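Local coordinates for predicted flavin-nucleotide-binding protein from COG3576 family structurally related to pyridoxine 5'-phosphate oxidase (Lactobacillus delbrueckii subsp. bulgaricus, PDB 2HTD) that probably binds a flavin nucleotide and may act as an oxidoreductase related to pyridoxamine 5'-phosphate oxidase, at residues 55-60 with 68-73. Sequence-based numbering, arbitrary orientation.
Sequences GPKGSM and LQYLEK. With SO4 (sulfate ion), chain I.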
loop_
_atom_site.group_PDB
_atom_site.type_symbol
_atom_site.label_atom_id
_atom_site.label_comp_id
_atom_site.label_asym_id
_atom_site.label_seq_id
_atom_site.Cartn_x
_atom_site.Cartn_y
_atom_site.Cartn_z
ATOM N N GLY B 55 2.912 -1.068 -3.917
ATOM C CA GLY B 55 2.599 -1.877 -5.096
ATOM C C GLY B 55 2.157 -3.284 -4.700
ATOM O O GLY B 55 2.345 -3.720 -3.582
ATOM N N PRO B 56 1.534 -3.994 -5.643
ATOM C CA PRO B 56 1.021 -5.340 -5.467
ATOM C C PRO B 56 2.142 -6.383 -5.431
ATOM O O PRO B 56 3.156 -6.176 -6.109
ATOM C CB PRO B 56 0.159 -5.530 -6.715
ATOM C CG PRO B 56 0.767 -4.632 -7.816
ATOM C CD PRO B 56 1.282 -3.455 -7.007
ATOM N N LYS B 57 1.987 -7.472 -4.663
ATOM C CA LYS B 57 2.924 -8.602 -4.703
ATOM C C LYS B 57 2.166 -9.925 -4.780
ATOM O O LYS B 57 1.694 -10.433 -3.786
ATOM C CB LYS B 57 3.854 -8.630 -3.476
ATOM C CG LYS B 57 4.962 -7.617 -3.529
ATOM C CD LYS B 57 6.067 -7.953 -4.568
ATOM C CE LYS B 57 7.034 -6.751 -4.723
ATOM N NZ LYS B 57 8.125 -6.892 -5.747
ATOM N N GLY B 58 2.068 -10.468 -5.980
ATOM C CA GLY B 58 1.315 -11.695 -6.206
ATOM C C GLY B 58 1.889 -12.954 -5.576
ATOM O O GLY B 58 1.174 -13.935 -5.359
ATOM N N SER B 59 3.195 -12.951 -5.309
ATOM C CA SER B 59 3.878 -14.180 -4.828
ATOM C C SER B 59 3.928 -14.338 -3.316
ATOM O O SER B 59 4.639 -15.212 -2.819
ATOM C CB SER B 59 5.292 -14.221 -5.363
ATOM O OG SER B 59 5.990 -13.093 -4.916
HETATM N N MSE B 60 3.188 -13.517 -2.571
HETATM C CA MSE B 60 3.206 -13.588 -1.117
HETATM C C MSE B 60 2.681 -14.912 -0.619
HETATM O O MSE B 60 1.676 -15.411 -1.129
HETATM C CB MSE B 60 2.342 -12.459 -0.529
HETATM C CG MSE B 60 2.575 -12.181 0.945
HETATM SE SE MSE B 60 4.277 -11.490 1.291
HETATM C CE MSE B 60 4.335 -10.084 0.086
ATOM N N LEU B 68 6.141 -14.238 6.699
ATOM C CA LEU B 68 5.693 -14.291 5.340
ATOM C C LEU B 68 6.878 -14.380 4.413
ATOM O O LEU B 68 8.006 -14.197 4.833
ATOM C CB LEU B 68 4.887 -13.040 4.985
ATOM C CG LEU B 68 3.736 -12.730 5.966
ATOM C CD1 LEU B 68 3.269 -11.292 5.784
ATOM C CD2 LEU B 68 2.609 -13.686 5.778
ATOM N N GLN B 69 6.608 -14.657 3.147
ATOM C CA GLN B 69 7.655 -14.763 2.150
ATOM C C GLN B 69 7.136 -14.397 0.777
ATOM O O GLN B 69 5.998 -14.736 0.442
ATOM C CB GLN B 69 8.194 -16.203 2.153
ATOM C CG GLN B 69 9.313 -16.453 1.153
ATOM C CD GLN B 69 9.772 -17.875 1.191
ATOM O OE1 GLN B 69 9.186 -18.751 0.554
ATOM N NE2 GLN B 69 10.840 -18.130 1.940
ATOM N N TYR B 70 7.949 -13.742 -0.051
ATOM C CA TYR B 70 7.597 -13.515 -1.429
ATOM C C TYR B 70 8.828 -13.540 -2.317
ATOM O O TYR B 70 9.957 -13.529 -1.819
ATOM C CB TYR B 70 6.839 -12.199 -1.595
ATOM C CG TYR B 70 7.658 -10.929 -1.415
ATOM C CD1 TYR B 70 7.822 -10.386 -0.168
ATOM C CD2 TYR B 70 8.202 -10.269 -2.501
ATOM C CE1 TYR B 70 8.540 -9.238 0.011
ATOM C CE2 TYR B 70 8.944 -9.108 -2.340
ATOM C CZ TYR B 70 9.099 -8.598 -1.087
ATOM O OH TYR B 70 9.797 -7.429 -0.854
ATOM N N LEU B 71 8.603 -13.602 -3.629
ATOM C CA LEU B 71 9.668 -13.563 -4.593
ATOM C C LEU B 71 9.822 -12.164 -5.118
ATOM O O LEU B 71 8.847 -11.505 -5.483
ATOM C CB LEU B 71 9.373 -14.517 -5.752
ATOM C CG LEU B 71 9.056 -15.948 -5.335
ATOM C CD1 LEU B 71 8.778 -16.849 -6.558
ATOM C CD2 LEU B 71 10.150 -16.571 -4.437
ATOM N N GLU B 72 11.071 -11.701 -5.154
ATOM C CA GLU B 72 11.377 -10.429 -5.750
ATOM C C GLU B 72 11.942 -10.687 -7.135
ATOM O O GLU B 72 13.092 -11.117 -7.288
ATOM C CB GLU B 72 12.355 -9.646 -4.883
ATOM C CG GLU B 72 12.686 -8.271 -5.436
ATOM C CD GLU B 72 11.448 -7.402 -5.655
ATOM O OE1 GLU B 72 10.660 -7.240 -4.692
ATOM O OE2 GLU B 72 11.251 -6.881 -6.775
ATOM N N LYS B 73 11.100 -10.446 -8.133
ATOM C CA LYS B 73 11.432 -10.722 -9.532
ATOM C C LYS B 73 11.901 -9.480 -10.261
ATOM O O LYS B 73 12.750 -9.564 -11.106
ATOM C CB LYS B 73 10.206 -11.288 -10.291
ATOM C CG LYS B 73 9.537 -12.524 -9.634
ATOM C CD LYS B 73 8.220 -12.880 -10.339
ATOM C CE LYS B 73 7.434 -13.957 -9.605
ATOM N NZ LYS B 73 6.063 -14.184 -10.238
HETATM S S SO4 I . 4.991 -10.872 -8.016
HETATM O O1 SO4 I . 4.635 -12.083 -8.777
HETATM O O2 SO4 I . 6.125 -10.170 -8.669
HETATM O O3 SO4 I . 3.906 -9.866 -8.165
HETATM O O4 SO4 I . 5.276 -11.202 -6.611
HETATM O O HOH W 1 8.348 -9.621 -7.491
#
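In this PNPOx-like fold the end of strand 52-57 runs into a type I beta turn, Lys-57 to Met-60, that packs on strand 67-72 and holds a sulfate, probably from the crystallisation liquor. Lys-57 bends at chi2 (-72°), which carries its chain past the Tyr-70 ring, Lys-57 CD lying 3.8 Å from Tyr-70 CD2, and on to Glu-72. Lys-57 NZ makes a salt bridge with Glu-72 OE1 (2.8 Å), reaching the syn side of the carboxylate but 29° out of its plane; Lys-75 N donates to OE2. With an alanine at Lys-57, the Glu-72 carboxylate would probably lose its cationic mate, and the Tyr-70 ring the CD methylene beside it. Along the turn Met-60, modelled as selenomethionine, makes an oblique Met-aromatic contact with the same ring, its CE 3.5 Å from Tyr-70 CD1. Ser-59 joins backbone to anion: its OG accepts from Leu-71 N (3.0 Å) and donates to sulfate O4 (2.6 Å). Ser-59 N also donates to O4; Gly-58 N binds O3 and Lys-73 NZ binds O1. A water accepts hydrogen bonds from Lys-57 NZ and Lys-73 N and donates to sulfate O2 and, at 2.8 Å, to Leu-71 O.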